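Local coordinates for gamma-glutamyltranspeptidase (Klebsiella pneumoniae subsp. pneumoniae, PDB 5HFT), which converts oxamate to oxalate in the uric acid degradation pathway and belongs to the gamma-glutamyltransferase family of self-processing N-terminal nucleophile hydrolases, at residues A93-R97 with Y98-G102. Sequence-based numbering, arbitrary orientation.
Sequences ALFTR and YILQG
Two amides share the carbonyl oxygen of Phe95: Leu100 N donates to Phe95 O at 3.2 Å, in the carbonyl plane and with an N-H...O angle of 153°, while Ile99 N reaches the same oxygen by a weak, more bent bond. An i+5 partner joined to an i+4 one marks a pi-type widening of the helix. One residue earlier the i+4 pattern still holds, Tyr98 N bonding to Leu94 O at 2.9 Å. The Phe95 ring is swung back alongside its own carbonyl by a chi1 of 167°, and two residues of the next turn approach it obliquely from the same side of its plane: Ile99 CD1 lies 3.6 Å from Phe95 CD1, and Leu100 CG 3.7 Å from CE2 of that ring, across from CD1. Leu100 also sends CD1 to Thr96 OG1, 3.3 Å away. In this NTN-type fold, the helix of residues 88-101 packs on the strand of residues 76-82, where Tyr98 and Ile99 both touch Met77; Phe95 makes an edge-to-face ring contact with the chain of another protein. Leu94 and Tyr98 run side by side, CD1 of Leu94 lying 3.8 Å from CB of Tyr98. Near the helix end, Gln101 OE1 passes Arg97 CG at 3.8 Å, and the two polar ends part company: Arg97 NH2 bonds to Pro112 O, whereas Gln101 NE2 bonds to the backbone of that other chain.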
loop_
_atom_site.group_PDB
_atom_site.type_symbol
_atom_site.label_atom_id
_atom_site.label_comp_id
_atom_site.label_asym_id
_atom_site.label_seq_id
_atom_site.Cartn_x
_atom_site.Cartn_y
_atom_site.Cartn_z
ATOM N N ALA C 93 7.771 -10.957 -13.601
ATOM C CA ALA C 93 7.917 -12.347 -13.185
ATOM C C ALA C 93 6.566 -12.969 -12.860
ATOM O O ALA C 93 6.207 -14.023 -13.402
ATOM C CB ALA C 93 8.852 -12.419 -11.977
ATOM N N LEU C 94 5.810 -12.350 -11.951
ATOM C CA LEU C 94 4.565 -12.978 -11.521
ATOM C C LEU C 94 3.564 -13.068 -12.669
ATOM O O LEU C 94 2.873 -14.081 -12.815
ATOM C CB LEU C 94 3.977 -12.230 -10.324
ATOM C CG LEU C 94 2.535 -12.587 -9.938
ATOM C CD1 LEU C 94 2.314 -14.094 -9.795
ATOM C CD2 LEU C 94 2.165 -11.865 -8.649
ATOM N N PHE C 95 3.513 -12.046 -13.522
ATOM C CA PHE C 95 2.634 -12.086 -14.689
ATOM C C PHE C 95 3.047 -13.194 -15.644
ATOM O O PHE C 95 2.217 -13.994 -16.087
ATOM C CB PHE C 95 2.650 -10.737 -15.408
ATOM C CG PHE C 95 2.020 -10.766 -16.776
ATOM C CD1 PHE C 95 0.647 -10.655 -16.925
ATOM C CD2 PHE C 95 2.804 -10.897 -17.912
ATOM C CE1 PHE C 95 0.076 -10.680 -18.165
ATOM C CE2 PHE C 95 2.237 -10.928 -19.151
ATOM C CZ PHE C 95 0.873 -10.812 -19.283
ATOM N N THR C 96 4.325 -13.225 -16.013
ATOM C CA THR C 96 4.759 -14.200 -17.002
ATOM C C THR C 96 4.701 -15.620 -16.436
ATOM O O THR C 96 4.288 -16.548 -17.135
ATOM C CB THR C 96 6.153 -13.838 -17.526
ATOM O OG1 THR C 96 6.509 -14.735 -18.581
ATOM C CG2 THR C 96 7.191 -13.943 -16.465
ATOM N N ARG C 97 5.068 -15.812 -15.166
ATOM C CA ARG C 97 4.998 -17.146 -14.571
ATOM C C ARG C 97 3.555 -17.613 -14.419
ATOM O O ARG C 97 3.173 -18.663 -14.948
ATOM C CB ARG C 97 5.703 -17.162 -13.216
ATOM C CG ARG C 97 7.118 -17.684 -13.286
ATOM C CD ARG C 97 7.968 -16.929 -12.311
ATOM N NE ARG C 97 9.359 -17.349 -12.329
ATOM C CZ ARG C 97 10.310 -16.741 -11.623
ATOM N NH1 ARG C 97 10.011 -15.687 -10.867
ATOM N NH2 ARG C 97 11.561 -17.172 -11.679
ATOM N N TYR C 98 2.737 -16.859 -13.683
ATOM C CA TYR C 98 1.385 -17.332 -13.403
ATOM C C TYR C 98 0.518 -17.299 -14.654
ATOM O O TYR C 98 -0.007 -18.330 -15.092
ATOM C CB TYR C 98 0.743 -16.517 -12.279
ATOM C CG TYR C 98 -0.664 -16.985 -11.979
ATOM C CD1 TYR C 98 -0.912 -18.266 -11.479
ATOM C CD2 TYR C 98 -1.740 -16.154 -12.189
ATOM C CE1 TYR C 98 -2.200 -18.700 -11.209
ATOM C CE2 TYR C 98 -3.034 -16.577 -11.928
ATOM C CZ TYR C 98 -3.265 -17.848 -11.439
ATOM O OH TYR C 98 -4.567 -18.231 -11.184
ATOM N N ILE C 99 0.358 -16.115 -15.242
ATOM C CA ILE C 99 -0.574 -15.946 -16.356
ATOM C C ILE C 99 -0.043 -16.617 -17.622
ATOM O O ILE C 99 -0.753 -17.391 -18.274
ATOM C CB ILE C 99 -0.875 -14.449 -16.564
ATOM C CG1 ILE C 99 -1.414 -13.861 -15.251
ATOM C CG2 ILE C 99 -1.872 -14.252 -17.678
ATOM C CD1 ILE C 99 -2.059 -12.518 -15.377
ATOM N N LEU C 100 1.196 -16.312 -18.014
ATOM C CA LEU C 100 1.673 -16.788 -19.308
ATOM C C LEU C 100 2.059 -18.250 -19.288
ATOM O O LEU C 100 1.908 -18.936 -20.308
ATOM C CB LEU C 100 2.874 -15.986 -19.789
ATOM C CG LEU C 100 2.678 -14.493 -19.974
ATOM C CD1 LEU C 100 3.944 -13.884 -20.553
ATOM C CD2 LEU C 100 1.463 -14.244 -20.831
ATOM N N GLN C 101 2.570 -18.747 -18.171
ATOM C CA GLN C 101 3.209 -20.052 -18.165
ATOM C C GLN C 101 2.477 -21.101 -17.334
ATOM O O GLN C 101 2.961 -22.237 -17.242
ATOM C CB GLN C 101 4.658 -19.897 -17.700
ATOM C CG GLN C 101 5.436 -18.983 -18.632
ATOM C CD GLN C 101 6.865 -18.752 -18.198
ATOM O OE1 GLN C 101 7.159 -18.636 -17.003
ATOM N NE2 GLN C 101 7.765 -18.658 -19.168
ATOM N N GLY C 102 1.316 -20.776 -16.756
ATOM C CA GLY C 102 0.521 -21.736 -16.002
ATOM C C GLY C 102 1.115 -22.223 -14.692
ATOM O O GLY C 102 0.499 -23.070 -14.035
#